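PDB 3MSO: steroid delta-isomerase, which probably acts as a steroid delta-isomerase or a related enzyme of the SnoaL-like, NTF2-type fold, binding a small hydrophobic ligand. Local coordinates for residues B[17-22]-B[72-77]; B[100-105]-B[111-116]; B[32-37]-B[53-58]. All coordinates share one frame; numbering follows the deposited sequence.

Contact 1 of 3, residues B[17-22]-B[72-77]; sequences EWHGLI and HRQLAS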
loop_
_atom_site.group_PDB
_atom_site.type_symbol
_atom_site.label_atom_id
_atom_site.label_comp_id
_atom_site.label_asym_id
_atom_site.label_seq_id
_atom_site.Cartn_x
_atom_site.Cartn_y
_atom_site.Cartn_z
ATOM N N GLU B 17 24.129 -20.645 9.899
ATOM C CA GLU B 17 23.056 -21.063 10.801
ATOM C C GLU B 17 21.710 -20.552 10.290
ATOM O O GLU B 17 20.721 -21.286 10.317
ATOM C CB GLU B 17 23.302 -20.557 12.230
ATOM C CG GLU B 17 24.259 -21.432 13.017
ATOM C CD GLU B 17 24.495 -20.975 14.442
ATOM O OE1 GLU B 17 23.570 -21.123 15.275
ATOM O OE2 GLU B 17 25.615 -20.492 14.732
ATOM N N TRP B 18 21.680 -19.301 9.800
ATOM C CA TRP B 18 20.475 -18.683 9.266
ATOM C C TRP B 18 20.007 -19.465 8.047
ATOM O O TRP B 18 18.817 -19.755 7.940
ATOM C CB TRP B 18 20.717 -17.208 8.942
ATOM C CG TRP B 18 19.677 -16.625 8.034
ATOM C CD1 TRP B 18 19.750 -16.522 6.677
ATOM C CD2 TRP B 18 18.397 -16.101 8.412
ATOM N NE1 TRP B 18 18.605 -15.947 6.186
ATOM C CE2 TRP B 18 17.758 -15.671 7.231
ATOM C CE3 TRP B 18 17.736 -15.933 9.638
ATOM C CZ2 TRP B 18 16.464 -15.134 7.229
ATOM C CZ3 TRP B 18 16.464 -15.377 9.639
ATOM C CH2 TRP B 18 15.832 -15.011 8.444
ATOM N N HIS B 19 20.937 -19.829 7.147
ATOM C CA HIS B 19 20.625 -20.608 5.949
ATOM C C HIS B 19 20.014 -21.953 6.310
ATOM O O HIS B 19 19.017 -22.336 5.689
ATOM C CB HIS B 19 21.851 -20.792 5.036
ATOM C CG HIS B 19 22.064 -19.678 4.066
ATOM N ND1 HIS B 19 21.172 -19.429 3.038
ATOM C CD2 HIS B 19 23.070 -18.788 3.989
ATOM C CE1 HIS B 19 21.661 -18.396 2.371
ATOM N NE2 HIS B 19 22.789 -17.961 2.916
ATOM N N GLY B 20 20.586 -22.620 7.327
ATOM C CA GLY B 20 20.110 -23.898 7.849
ATOM C C GLY B 20 18.715 -23.817 8.446
ATOM O O GLY B 20 17.906 -24.728 8.275
ATOM N N LEU B 21 18.422 -22.721 9.145
ATOM C CA LEU B 21 17.106 -22.465 9.731
ATOM C C LEU B 21 16.026 -22.306 8.645
ATOM O O LEU B 21 14.937 -22.873 8.788
ATOM C CB LEU B 21 17.144 -21.195 10.606
ATOM C CG LEU B 21 17.877 -21.260 11.947
ATOM C CD1 LEU B 21 17.801 -19.926 12.640
ATOM C CD2 LEU B 21 17.322 -22.362 12.859
ATOM N N ILE B 22 16.338 -21.523 7.571
ATOM C CA ILE B 22 15.453 -21.232 6.428
ATOM C C ILE B 22 15.174 -22.497 5.604
ATOM O O ILE B 22 14.013 -22.756 5.251
ATOM C CB ILE B 22 15.990 -20.039 5.592
ATOM C CG1 ILE B 22 15.888 -18.700 6.358
ATOM C CG2 ILE B 22 15.344 -19.960 4.211
ATOM C CD1 ILE B 22 14.446 -18.181 6.697
ATOM N N HIS B 72 19.076 -17.018 -4.306
ATOM C CA HIS B 72 19.821 -16.976 -5.556
ATOM C C HIS B 72 21.209 -16.387 -5.320
ATOM O O HIS B 72 22.005 -17.053 -4.665
ATOM C CB HIS B 72 18.996 -16.299 -6.648
ATOM C CG HIS B 72 17.730 -17.052 -6.909
ATOM N ND1 HIS B 72 17.748 -18.313 -7.472
ATOM C CD2 HIS B 72 16.455 -16.731 -6.603
ATOM C CE1 HIS B 72 16.490 -18.703 -7.519
ATOM N NE2 HIS B 72 15.678 -17.788 -7.008
ATOM N N ARG B 73 21.485 -15.157 -5.759
ATOM C CA ARG B 73 22.777 -14.512 -5.543
ATOM C C ARG B 73 22.973 -14.100 -4.100
ATOM O O ARG B 73 22.027 -13.699 -3.407
ATOM C CB ARG B 73 22.943 -13.258 -6.438
ATOM C CG ARG B 73 23.225 -13.575 -7.902
ATOM C CD ARG B 73 23.228 -12.322 -8.738
ATOM N NE ARG B 73 21.881 -11.761 -8.879
ATOM C CZ ARG B 73 21.592 -10.730 -9.659
ATOM N NH1 ARG B 73 22.543 -10.145 -10.378
ATOM N NH2 ARG B 73 20.350 -10.285 -9.744
ATOM N N GLN B 74 24.224 -14.185 -3.655
ATOM C CA GLN B 74 24.644 -13.783 -2.319
ATOM C C GLN B 74 25.834 -12.868 -2.512
ATOM O O GLN B 74 26.817 -13.234 -3.164
ATOM C CB GLN B 74 24.992 -15.002 -1.449
ATOM C CG GLN B 74 23.784 -15.908 -1.274
ATOM C CD GLN B 74 23.954 -16.986 -0.265
ATOM O OE1 GLN B 74 24.795 -16.904 0.627
ATOM N NE2 GLN B 74 23.124 -18.004 -0.379
ATOM N N LEU B 75 25.714 -11.662 -1.994
ATOM C CA LEU B 75 26.706 -10.617 -2.139
ATOM C C LEU B 75 27.145 -10.105 -0.776
ATOM O O LEU B 75 26.319 -9.924 0.121
ATOM C CB LEU B 75 26.104 -9.453 -2.969
ATOM C CG LEU B 75 25.392 -9.823 -4.296
ATOM C CD1 LEU B 75 23.873 -9.906 -4.112
ATOM C CD2 LEU B 75 25.762 -8.864 -5.399
ATOM N N ALA B 76 28.442 -9.856 -0.628
ATOM C CA ALA B 76 29.036 -9.354 0.611
ATOM C C ALA B 76 29.616 -7.949 0.440
ATOM O O ALA B 76 30.188 -7.633 -0.608
ATOM C CB ALA B 76 30.134 -10.308 1.076
ATOM N N SER B 77 29.510 -7.123 1.485
ATOM C CA SER B 77 30.139 -5.798 1.499
ATOM C C SER B 77 31.668 -5.989 1.742
ATOM O O SER B 77 32.067 -7.037 2.283
ATOM C CB SER B 77 29.530 -4.942 2.600
ATOM O OG SER B 77 29.700 -5.560 3.862
#
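His19 on helix 9-23 and Gln74 on strand 69-77 reach for each other from opposite directions and meet through the far ends of their side chains, the two backbones staying well apart, with CA atoms 11.4 Å from each other. The Gln74 amide is set close to parallel with the imidazole, their planes only 12° apart. It presents both of its terminal atoms to the CE1-NE2 side of the ring. His19 NE2 donates to Gln74 OE1 over 3.2 Å, but the bond is bent to 131° at the hydrogen and is weak. Gln74 NE2 lies 3.1 Å from His19 CE1, approaching the ring obliquely. Between the two segments just 81 Å² is buried, all of it by His19 and Gln74 in nearly equal shares, and both residues remain partly exposed. The glutamine gets this far because its chain is straight beyond CG: chi1 of -61° places CG beside its own backbone N, and the extended chi2 then carries the amide out from the strand toward the helix. His19 points its CB toward the strand as well, so the imidazole spans the rest of the gap. In the cone-like alpha+beta fold of the NTF2 clan, an N-terminal helix packs over a curved sheet, and this pair links that helix to the strand at one margin of the sheet within the chain. Leu85 on the adjoining strand touches both side chains, and the Tyr71 ring meets that of His19 steeply, while Trp18, the residue before His19, gives its NE1 to Tyr71 OH. Arg73 and Leu75, the neighbours of Gln74, engage the second subunit, whose strand pairs with residues 75-77 and continues the sheet.

Contact 2 of 3, residues B[100-105]-B[111-116]; sequences DMIRFD and VDFEVM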
loop_
_atom_site.group_PDB
_atom_site.type_symbol
_atom_site.label_atom_id
_atom_site.label_comp_id
_atom_site.label_asym_id
_atom_site.label_seq_id
_atom_site.Cartn_x
_atom_site.Cartn_y
_atom_site.Cartn_z
ATOM N N ASP B 100 17.222 -10.013 1.360
ATOM C CA ASP B 100 17.407 -9.958 2.811
ATOM C C ASP B 100 18.757 -9.248 2.897
ATOM O O ASP B 100 19.744 -9.787 2.378
ATOM C CB ASP B 100 17.523 -11.367 3.444
ATOM C CG ASP B 100 16.226 -12.148 3.500
ATOM O OD1 ASP B 100 15.173 -11.528 3.735
ATOM O OD2 ASP B 100 16.274 -13.395 3.363
HETATM N N MSE B 101 18.786 -8.008 3.412
HETATM C CA MSE B 101 20.032 -7.256 3.572
HETATM C C MSE B 101 20.372 -7.247 5.060
HETATM O O MSE B 101 19.791 -6.487 5.831
HETATM C CB MSE B 101 19.961 -5.849 2.963
HETATM C CG MSE B 101 21.278 -5.053 3.108
HETATM SE SE MSE B 101 21.533 -3.752 1.669
HETATM C CE MSE B 101 19.927 -2.742 1.841
ATOM N N ILE B 102 21.291 -8.135 5.445
ATOM C CA ILE B 102 21.692 -8.373 6.829
ATOM C C ILE B 102 23.040 -7.730 7.176
ATOM O O ILE B 102 24.040 -7.973 6.483
ATOM C CB ILE B 102 21.713 -9.923 7.137
ATOM C CG1 ILE B 102 20.465 -10.670 6.546
ATOM C CG2 ILE B 102 21.930 -10.208 8.639
ATOM C CD1 ILE B 102 20.535 -12.145 6.559
ATOM N N ARG B 103 23.061 -6.958 8.284
ATOM C CA ARG B 103 24.259 -6.374 8.889
ATOM C C ARG B 103 24.510 -7.096 10.246
ATOM O O ARG B 103 23.586 -7.252 11.055
ATOM C CB ARG B 103 24.124 -4.863 9.107
ATOM C CG ARG B 103 25.392 -4.233 9.696
ATOM C CD ARG B 103 25.180 -2.816 10.164
ATOM N NE ARG B 103 25.273 -1.876 9.050
ATOM C CZ ARG B 103 24.251 -1.182 8.557
ATOM N NH1 ARG B 103 23.036 -1.293 9.094
ATOM N NH2 ARG B 103 24.438 -0.352 7.539
ATOM N N PHE B 104 25.766 -7.526 10.470
ATOM C CA PHE B 104 26.188 -8.227 11.674
ATOM C C PHE B 104 27.182 -7.379 12.501
ATOM O O PHE B 104 27.826 -6.474 11.957
ATOM C CB PHE B 104 26.896 -9.515 11.266
ATOM C CG PHE B 104 26.122 -10.470 10.407
ATOM C CD1 PHE B 104 25.323 -11.446 10.978
ATOM C CD2 PHE B 104 26.256 -10.449 9.032
ATOM C CE1 PHE B 104 24.629 -12.350 10.179
ATOM C CE2 PHE B 104 25.578 -11.364 8.236
ATOM C CZ PHE B 104 24.768 -12.311 8.812
ATOM N N ASP B 105 27.332 -7.687 13.800
ATOM C CA ASP B 105 28.337 -6.994 14.612
ATOM C C ASP B 105 29.647 -7.814 14.643
ATOM O O ASP B 105 29.721 -8.834 13.955
ATOM C CB ASP B 105 27.820 -6.632 16.021
ATOM C CG ASP B 105 27.427 -7.770 16.947
ATOM O OD1 ASP B 105 27.845 -8.930 16.698
ATOM O OD2 ASP B 105 26.785 -7.494 17.964
ATOM N N VAL B 111 22.279 -7.362 13.661
ATOM C CA VAL B 111 21.932 -6.046 14.213
ATOM C C VAL B 111 20.871 -5.315 13.377
ATOM O O VAL B 111 20.038 -4.596 13.928
ATOM C CB VAL B 111 23.153 -5.147 14.545
ATOM C CG1 VAL B 111 24.060 -5.814 15.573
ATOM C CG2 VAL B 111 23.953 -4.757 13.289
ATOM N N ASP B 112 20.901 -5.494 12.061
ATOM C CA ASP B 112 19.959 -4.867 11.147
ATOM C C ASP B 112 19.525 -5.888 10.064
ATOM O O ASP B 112 20.359 -6.520 9.420
ATOM C CB ASP B 112 20.585 -3.602 10.526
ATOM C CG ASP B 112 19.598 -2.656 9.865
ATOM O OD1 ASP B 112 19.311 -2.840 8.662
ATOM O OD2 ASP B 112 19.168 -1.694 10.527
ATOM N N PHE B 113 18.219 -6.062 9.901
ATOM C CA PHE B 113 17.672 -6.966 8.915
ATOM C C PHE B 113 16.663 -6.165 8.121
ATOM O O PHE B 113 15.580 -5.844 8.623
ATOM C CB PHE B 113 17.003 -8.160 9.593
ATOM C CG PHE B 113 16.863 -9.386 8.721
ATOM C CD1 PHE B 113 16.101 -9.352 7.555
ATOM C CD2 PHE B 113 17.429 -10.599 9.103
ATOM C CE1 PHE B 113 15.945 -10.492 6.767
ATOM C CE2 PHE B 113 17.272 -11.740 8.311
ATOM C CZ PHE B 113 16.521 -11.680 7.153
ATOM N N GLU B 114 17.037 -5.827 6.879
ATOM C CA GLU B 114 16.244 -5.025 5.958
ATOM C C GLU B 114 15.781 -5.855 4.773
ATOM O O GLU B 114 16.593 -6.479 4.093
ATOM C CB GLU B 114 17.079 -3.834 5.524
ATOM C CG GLU B 114 16.358 -2.795 4.704
ATOM C CD GLU B 114 17.187 -1.554 4.435
ATOM O OE1 GLU B 114 18.355 -1.496 4.881
ATOM O OE2 GLU B 114 16.666 -0.643 3.757
ATOM N N VAL B 115 14.464 -5.879 4.542
ATOM C CA VAL B 115 13.869 -6.634 3.431
ATOM C C VAL B 115 13.283 -5.671 2.389
ATOM O O VAL B 115 12.706 -4.653 2.758
ATOM C CB VAL B 115 12.805 -7.655 3.947
ATOM C CG1 VAL B 115 12.163 -8.440 2.799
ATOM C CG2 VAL B 115 13.404 -8.609 4.974
HETATM N N MSE B 116 13.468 -5.982 1.094
HETATM C CA MSE B 116 12.859 -5.260 -0.047
HETATM C C MSE B 116 12.254 -6.329 -0.972
HETATM O O MSE B 116 12.812 -7.418 -1.135
HETATM C CB MSE B 116 13.856 -4.419 -0.842
HETATM C CG MSE B 116 14.630 -3.433 0.005
HETATM SE SE MSE B 116 15.594 -2.183 -1.095
HETATM C CE MSE B 116 16.738 -1.465 0.301
HETATM O O HOH W 1 21.013 -4.126 6.874
#
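Ile102 and Phe113 project together from one face of the sheet, as a non-hydrogen-bonded pair on neighbouring antiparallel strands. Ile102 CG1 sits over one face of the phenyl ring of Phe113, 4.0 Å from its centroid and 19° off the normal, a CH-pi contact displaced toward the rim, and CD1 adds a touch on CE2. Asp100 approaches the same ring differently: its OD1 comes in at the edge, in the ring plane, 3.3 Å from Phe113 CE1, with the carboxylate turned 65° from the ring. The OD2 oxygen of Asp100 is instead bonded to Tyr71 OH, and Trp18 of helix 9-23 meets Phe113 edge-to-face, so this side of the hairpin turns toward that helix. Met101, Arg103, Asp112 and Glu114 occupy the other side. Met101 (selenomethionine) runs alongside Glu114, its CE 3.8 Å from CE of Met116, also selenomethionine, while the Glu114 carboxylate goes to Arg118 and Lys97 of the second subunit. Arg103 bends at chi3 (-82°), which brings the edge of its guanidinium beside Asp112 CB, near the guanidinium plane; Arg103 NH1 and Asp112 OD1 stay 4.1 Å apart, beyond a salt bridge, and Asp112 OD2 is paired with Arg41. A water donates to both Asp112 OD1 and Met101 O, tying that carboxylate to the opposite strand. Met101 and Glu114 exchange two near-straight backbone bonds. Further along, Arg103 N donates to Asp112 O at 3.0 Å, and Arg103 O receives Val111 N at 2.9 Å together with a weak bond from Asp112 N. Two residues, Val111 and Asp112, thus face one Arg103: a classic beta bulge, set in the long antiparallel hairpin 94-104/110-118 that forms the middle of the curved sheet of this NTF2-like fold.

Contact 3 of 3, residues B[32-37]-B[53-58]; sequences RLLHPD and PVVSMI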
loop_
_atom_site.group_PDB
_atom_site.type_symbol
_atom_site.label_atom_id
_atom_site.label_comp_id
_atom_site.label_asym_id
_atom_site.label_seq_id
_atom_site.Cartn_x
_atom_site.Cartn_y
_atom_site.Cartn_z
ATOM N N ARG B 32 18.766 -16.540 19.135
ATOM C CA ARG B 32 20.176 -16.770 19.439
ATOM C C ARG B 32 21.079 -15.981 18.476
ATOM O O ARG B 32 22.125 -15.483 18.898
ATOM C CB ARG B 32 20.483 -18.281 19.341
ATOM C CG ARG B 32 21.713 -18.747 20.122
ATOM C CD ARG B 32 22.436 -19.872 19.397
ATOM N N LEU B 33 20.675 -15.871 17.193
ATOM C CA LEU B 33 21.425 -15.193 16.134
ATOM C C LEU B 33 21.255 -13.685 16.153
ATOM O O LEU B 33 22.030 -12.979 15.489
ATOM C CB LEU B 33 21.045 -15.757 14.734
ATOM C CG LEU B 33 21.035 -17.292 14.565
ATOM C CD1 LEU B 33 20.629 -17.683 13.183
ATOM C CD2 LEU B 33 22.387 -17.912 14.880
ATOM N N LEU B 34 20.235 -13.187 16.883
ATOM C CA LEU B 34 19.914 -11.759 16.938
ATOM C C LEU B 34 20.577 -11.013 18.081
ATOM O O LEU B 34 20.750 -11.568 19.177
ATOM C CB LEU B 34 18.400 -11.547 17.030
ATOM C CG LEU B 34 17.541 -12.106 15.923
ATOM C CD1 LEU B 34 16.076 -12.002 16.307
ATOM C CD2 LEU B 34 17.805 -11.403 14.610
ATOM N N HIS B 35 20.899 -9.724 17.836
ATOM C CA HIS B 35 21.438 -8.840 18.861
ATOM C C HIS B 35 20.213 -8.484 19.696
ATOM O O HIS B 35 19.139 -8.352 19.116
ATOM C CB HIS B 35 22.045 -7.566 18.239
ATOM C CG HIS B 35 22.714 -6.673 19.236
ATOM N ND1 HIS B 35 21.989 -5.762 19.986
ATOM C CD2 HIS B 35 24.015 -6.604 19.610
ATOM C CE1 HIS B 35 22.867 -5.164 20.777
ATOM N NE2 HIS B 35 24.101 -5.639 20.589
ATOM N N PRO B 36 20.294 -8.359 21.040
ATOM C CA PRO B 36 19.087 -8.011 21.816
ATOM C C PRO B 36 18.322 -6.799 21.283
ATOM O O PRO B 36 17.098 -6.790 21.322
ATOM C CB PRO B 36 19.625 -7.754 23.224
ATOM C CG PRO B 36 21.097 -7.621 23.062
ATOM C CD PRO B 36 21.458 -8.509 21.929
ATOM N N ASP B 37 19.044 -5.817 20.742
ATOM C CA ASP B 37 18.484 -4.585 20.209
ATOM C C ASP B 37 18.406 -4.583 18.692
ATOM O O ASP B 37 18.361 -3.509 18.088
ATOM C CB ASP B 37 19.313 -3.381 20.707
ATOM C CG ASP B 37 19.429 -3.278 22.219
ATOM O OD1 ASP B 37 18.428 -3.590 22.920
ATOM O OD2 ASP B 37 20.502 -2.858 22.702
ATOM N N PRO B 53 12.958 -9.825 20.402
ATOM C CA PRO B 53 11.653 -10.525 20.425
ATOM C C PRO B 53 10.734 -10.180 19.241
ATOM O O PRO B 53 10.226 -11.098 18.591
ATOM C CB PRO B 53 11.047 -10.112 21.776
ATOM C CG PRO B 53 12.217 -9.698 22.604
ATOM C CD PRO B 53 13.170 -9.061 21.654
ATOM N N VAL B 54 10.567 -8.869 18.947
ATOM C CA VAL B 54 9.745 -8.328 17.852
ATOM C C VAL B 54 10.267 -8.831 16.501
ATOM O O VAL B 54 9.489 -9.352 15.693
ATOM C CB VAL B 54 9.707 -6.769 17.869
ATOM C CG1 VAL B 54 8.644 -6.236 16.921
ATOM C CG2 VAL B 54 9.494 -6.229 19.282
ATOM N N VAL B 55 11.592 -8.675 16.278
ATOM C CA VAL B 55 12.316 -9.082 15.065
ATOM C C VAL B 55 12.136 -10.578 14.769
ATOM O O VAL B 55 11.814 -10.940 13.629
ATOM C CB VAL B 55 13.805 -8.658 15.133
ATOM C CG1 VAL B 55 14.625 -9.297 14.020
ATOM C CG2 VAL B 55 13.943 -7.141 15.093
ATOM N N SER B 56 12.308 -11.431 15.801
ATOM C CA SER B 56 12.181 -12.888 15.686
ATOM C C SER B 56 10.773 -13.265 15.244
ATOM O O SER B 56 10.597 -14.097 14.348
ATOM C CB SER B 56 12.520 -13.560 17.011
ATOM O OG SER B 56 12.624 -14.962 16.845
HETATM N N MSE B 57 9.787 -12.583 15.820
HETATM C CA MSE B 57 8.386 -12.805 15.560
HETATM C C MSE B 57 7.982 -12.439 14.140
HETATM O O MSE B 57 7.242 -13.198 13.518
HETATM C CB MSE B 57 7.568 -12.058 16.591
HETATM C CG MSE B 57 6.192 -12.627 16.759
HETATM SE SE MSE B 57 4.975 -11.163 16.920
HETATM C CE MSE B 57 5.103 -10.438 15.042
ATOM N N ILE B 58 8.460 -11.295 13.622
ATOM C CA ILE B 58 8.131 -10.879 12.253
ATOM C C ILE B 58 8.813 -11.820 11.256
ATOM O O ILE B 58 8.152 -12.278 10.312
ATOM C CB ILE B 58 8.415 -9.369 11.987
ATOM C CG1 ILE B 58 7.624 -8.511 12.944
ATOM C CG2 ILE B 58 8.073 -8.974 10.554
ATOM C CD1 ILE B 58 8.289 -7.397 13.329
#
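Short strand 34-35, which follows directly on helix 30-33, packs beside helix 52-65 of the NTF2-like fold through Leu34, whose two methyls meet Val55 while one of them also touches Ser56. Leu34 directs its CB at the helix, and with CG anti to its carbonyl carbon (chi1 -59°) both methyls arrive there. Leu34 CD1 lies 3.8 Å from Val55 CG1, and Leu34 CD2 is about equally close to that same methyl at 3.9 Å, so the valine branch faces the fork of the leucine. Val55 sets CG1 anti to its backbone N (chi1 169°), with its CB directed at the strand. CD1 of Leu34 also reaches the helix backbone, 3.8 Å from Ser56 N, and rests against Ser56 CB. At Pro36 and Asp37 the chain turns a corner, where His35 ND1 accepts the backbone N of Asp37 at 3.0 Å, the donor tilted 20° out of the ring plane, and Pro36 CD lies over one face of the imidazole. Leu34 also touches Ile110 of strand 110-118, and Ser56 rests on Leu30 and Pro31. Val54 and Met57 pack on the C-terminal helix region of the third subunit. The 140 Å² buried is mostly apolar side-chain surface, with one methyl against the helix backbone at Ser56 N. With no hydrogen bond between the segments, the contact probably rests on apolar burial and fit, with little directional preference.

In the fold
Contacts 2 and 3 are buried; contact 2 is much the larger, a backbone-bonded pairing in the middle of the sheet, whereas contact 3 is small and apolar. Contact 1 lies at the surface, where one weak polar bond joins a helix to the sheet margin. Contacts 1 and 2 share the sheet and both touch the second subunit; Trp18 CZ2 packs 3.5 Å from Phe113 CZ between them. Contact 3 falls within the chain loop closed by contact 1, and Leu33 meets Glu17, Trp18 and Leu21 of helix 9-23. It adjoins contact 2 through His35, which packs against Asp105 and Val111.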